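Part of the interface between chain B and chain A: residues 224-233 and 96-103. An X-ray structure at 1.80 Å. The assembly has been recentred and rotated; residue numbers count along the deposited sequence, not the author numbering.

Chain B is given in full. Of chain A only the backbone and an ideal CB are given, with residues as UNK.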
# COMPACT_ATOMS: atom_id res chain seq x y z
N SER B 224 8.51 -18.62 -2.94
CA SER B 224 8.65 -17.19 -2.67
C SER B 224 8.76 -16.94 -1.18
O SER B 224 7.76 -17.02 -0.47
CB SER B 224 7.46 -16.43 -3.24
OG SER B 224 7.41 -16.50 -4.65
N ARG B 225 9.99 -16.68 -0.73
CA ARG B 225 10.34 -16.41 0.68
C ARG B 225 9.47 -17.22 1.68
O ARG B 225 8.65 -16.65 2.40
CB ARG B 225 10.28 -14.89 0.95
CG ARG B 225 11.21 -14.07 0.06
CD ARG B 225 11.33 -12.61 0.48
NE ARG B 225 12.32 -11.89 -0.33
CZ ARG B 225 12.08 -10.80 -1.06
NH1 ARG B 225 10.87 -10.28 -1.12
NH2 ARG B 225 13.08 -10.21 -1.72
N PRO B 226 9.63 -18.56 1.69
CA PRO B 226 8.85 -19.43 2.59
C PRO B 226 8.95 -19.20 4.10
O PRO B 226 8.11 -19.68 4.86
CB PRO B 226 9.29 -20.84 2.16
CG PRO B 226 10.66 -20.64 1.69
CD PRO B 226 10.61 -19.37 0.93
N HIS B 227 9.95 -18.42 4.51
CA HIS B 227 10.20 -18.07 5.91
C HIS B 227 9.32 -16.92 6.42
O HIS B 227 9.32 -16.63 7.62
CB HIS B 227 11.69 -17.71 6.09
CG HIS B 227 12.13 -16.54 5.25
ND1 HIS B 227 12.54 -16.67 3.95
CD2 HIS B 227 12.20 -15.21 5.54
CE1 HIS B 227 12.85 -15.48 3.47
NE2 HIS B 227 12.66 -14.58 4.41
N ILE B 228 8.57 -16.27 5.52
CA ILE B 228 7.74 -15.12 5.88
C ILE B 228 6.59 -15.30 6.87
O ILE B 228 6.50 -14.50 7.80
CB ILE B 228 7.39 -14.27 4.61
CG1 ILE B 228 8.64 -13.52 4.14
CG2 ILE B 228 6.21 -13.30 4.84
CD1 ILE B 228 9.24 -12.52 5.15
N LEU B 229 5.73 -16.32 6.70
CA LEU B 229 4.64 -16.56 7.67
C LEU B 229 5.23 -16.91 9.05
O LEU B 229 4.77 -16.36 10.06
CB LEU B 229 3.61 -17.61 7.18
CG LEU B 229 2.40 -17.90 8.08
CD1 LEU B 229 1.58 -16.64 8.32
CD2 LEU B 229 1.56 -18.97 7.45
N PRO B 230 6.27 -17.80 9.13
CA PRO B 230 6.84 -18.09 10.45
C PRO B 230 7.44 -16.84 11.11
O PRO B 230 7.38 -16.70 12.34
CB PRO B 230 7.92 -19.11 10.12
CG PRO B 230 7.29 -19.89 9.05
CD PRO B 230 6.73 -18.82 8.16
N TYR B 231 7.96 -15.90 10.30
CA TYR B 231 8.53 -14.66 10.80
C TYR B 231 7.42 -13.80 11.44
O TYR B 231 7.57 -13.34 12.56
CB TYR B 231 9.27 -13.88 9.69
CG TYR B 231 9.53 -12.41 10.02
CD1 TYR B 231 10.35 -12.05 11.12
CD2 TYR B 231 8.86 -11.38 9.32
CE1 TYR B 231 10.47 -10.70 11.51
CE2 TYR B 231 8.98 -10.03 9.70
CZ TYR B 231 9.79 -9.71 10.80
OH TYR B 231 9.89 -8.41 11.19
N LEU B 232 6.34 -13.56 10.69
CA LEU B 232 5.20 -12.79 11.18
C LEU B 232 4.64 -13.44 12.45
O LEU B 232 4.40 -12.74 13.43
CB LEU B 232 4.10 -12.70 10.11
CG LEU B 232 4.40 -11.93 8.81
CD1 LEU B 232 3.25 -12.12 7.82
CD2 LEU B 232 4.64 -10.46 9.13
N ASN B 233 4.54 -14.77 12.44
CA ASN B 233 4.03 -15.54 13.59
C ASN B 233 4.92 -15.38 14.83
O ASN B 233 4.41 -15.29 15.94
CB ASN B 233 3.92 -17.05 13.28
CG ASN B 233 2.81 -17.38 12.29
OD1 ASN B 233 2.79 -18.48 11.75
ND2 ASN B 233 1.91 -16.44 12.02
N UNK A 96 0.40 -19.64 -3.33
CA UNK A 96 -0.03 -19.79 -1.94
C UNK A 96 0.87 -19.35 -0.79
O UNK A 96 0.49 -19.47 0.38
CB UNK A 96 -0.33 -21.27 -1.72
N UNK A 97 2.06 -18.84 -1.10
CA UNK A 97 2.96 -18.36 -0.06
C UNK A 97 2.50 -16.99 0.45
O UNK A 97 2.17 -16.11 -0.36
CB UNK A 97 4.39 -18.28 -0.59
N UNK A 98 2.46 -16.82 1.77
CA UNK A 98 2.04 -15.56 2.43
C UNK A 98 2.80 -14.33 1.90
O UNK A 98 2.22 -13.25 1.82
CB UNK A 98 2.25 -15.67 3.94
N UNK A 99 4.05 -14.53 1.46
CA UNK A 99 4.88 -13.48 0.87
C UNK A 99 4.16 -12.80 -0.30
O UNK A 99 4.18 -11.58 -0.44
CB UNK A 99 6.22 -14.06 0.40
N UNK A 100 3.50 -13.62 -1.11
CA UNK A 100 2.77 -13.16 -2.28
C UNK A 100 1.51 -12.34 -1.95
O UNK A 100 1.18 -11.39 -2.67
CB UNK A 100 2.38 -14.37 -3.13
N UNK A 101 0.88 -12.66 -0.82
CA UNK A 101 -0.29 -11.93 -0.33
C UNK A 101 0.21 -10.58 0.25
O UNK A 101 -0.46 -9.56 0.07
CB UNK A 101 -1.05 -12.74 0.72
N UNK A 102 1.40 -10.58 0.88
CA UNK A 102 1.98 -9.36 1.42
C UNK A 102 2.32 -8.41 0.29
O UNK A 102 2.07 -7.22 0.40
CB UNK A 102 3.22 -9.67 2.26
N UNK A 103 2.86 -8.96 -0.81
CA UNK A 103 3.21 -8.17 -2.01
C UNK A 103 1.92 -7.61 -2.61
O UNK A 103 1.88 -6.43 -2.93
CB UNK A 103 3.96 -9.02 -3.04

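Position 96 has nothing of chain B within 5.5 Å of its ideal CB, so this contact scarcely restricts the choice. The deposited residue is A:Asp96, which makes no contact here.

Position 97 lies before the helix, with an extended psi of 134°. Its CB points toward chain B and sits 3.6 Å from B:Ser224 O. Beyond lie the backbone of B:Ser224 and the ring of B:Pro226, a surface that a flat aromatic or a long aliphatic chain could cover. It is A:Phe97, chi1 m: B:Ser224 N lies over one face of the ring, and A:Phe97 CE1 comes 3.8 Å from B:Pro226 CB.

At position 98 the ideal CB is 4.0 Å from B:Leu229 CB and 4.7 Å from B:Ile228 CG2. The backbones are close, with 5.9 Å between this CA and the CA of B:Leu229, which favours something compact: Ala, Ser, Thr or Val. A:Thr98 fills the place, its OG1 3.7 Å from B:Leu229 CB and its CG2 4.2 Å from B:Leu232 CD1.

Position 99 faces the turn from B:Arg225 to B:Ile228. The ideal CB is 3.4 Å from B:Ser224 O, and the guanidinium of B:Arg225 waits beyond, so a long acid is the obvious answer, although Gln could also offer an acceptor; Asp or Asn would stop short. The deposited A:Glu99 has the reach. With chi1 t and chi2 p, its OE2 approaches the edge of the guanidinium and takes a hydrogen bond from B:Arg225 NH1 at 2.8 Å, within a salt bridge. The side chain of B:Ile228 lies alongside, its CG1 3.7 Å from A:Glu99 OE1. Water 1 joins the backbones, its O accepting from A:Glu99 N at 3.0 Å and donating to B:Arg225 O at 2.8 Å.

Position 100 points sideways, its ideal CB 5.5 Å from B:Ser224 CB. A short residue would leave this contact unused, whereas a medium or long chain could swing across. A:Leu100 does so, bringing CD2 to 3.7 Å from B:Ser224 OG.

Position 101 is out of reach, so this contact sets no preference; A:Thr101 takes no part.

Position 102 is one turn on from 98 and again points toward chain B, but its ideal CB is 5.4 Å from B:Ile228 CG2. With B:Leu232 nearby, that gap suits Leu, Ile or Met. A:Leu102 bridges it, CD1 lying 3.8 Å from B:Ile228 CG2 and CD2 4.4 Å from B:Leu232 CD1.

Position 103 points toward chain B but finds nothing within 5.5 Å of its ideal CB, so many side chains would do; A:Ile103 remains short of contact.

Chain A, residues 96-103: DFTELTLI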
# COMPACT_ATOMS: atom_id res chain seq x y z
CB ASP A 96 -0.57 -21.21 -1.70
CG ASP A 96 0.49 -22.30 -1.84
OD1 ASP A 96 1.36 -22.22 -2.75
OD2 ASP A 96 0.45 -23.25 -1.04
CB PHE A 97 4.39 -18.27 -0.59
CG PHE A 97 5.02 -19.60 -0.84
CD1 PHE A 97 5.65 -20.30 0.21
CD2 PHE A 97 5.00 -20.16 -2.13
CE1 PHE A 97 6.26 -21.55 -0.02
CE2 PHE A 97 5.60 -21.42 -2.38
CZ PHE A 97 6.24 -22.12 -1.31
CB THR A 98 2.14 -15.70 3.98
OG1 THR A 98 1.26 -16.75 4.40
CG2 THR A 98 1.73 -14.41 4.70
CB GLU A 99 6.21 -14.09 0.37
CG GLU A 99 7.04 -13.28 -0.64
CD GLU A 99 7.65 -12.01 -0.09
OE1 GLU A 99 7.58 -11.74 1.12
OE2 GLU A 99 8.25 -11.26 -0.90
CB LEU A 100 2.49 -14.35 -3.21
CG LEU A 100 3.79 -15.01 -3.72
CD1 LEU A 100 3.45 -16.14 -4.63
CD2 LEU A 100 4.71 -14.01 -4.42
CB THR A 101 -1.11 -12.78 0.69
OG1 THR A 101 -1.75 -13.85 -0.02
CG2 THR A 101 -2.18 -11.96 1.42
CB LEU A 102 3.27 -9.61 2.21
CG LEU A 102 3.27 -10.16 3.63
CD1 LEU A 102 4.64 -9.87 4.23
CD2 LEU A 102 2.16 -9.52 4.48
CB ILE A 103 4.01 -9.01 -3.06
CG1 ILE A 103 5.47 -9.10 -2.63
CG2 ILE A 103 3.94 -8.38 -4.49
CD1 ILE A 103 6.31 -10.05 -3.49
O HOH W 1 5.82 -16.82 2.14
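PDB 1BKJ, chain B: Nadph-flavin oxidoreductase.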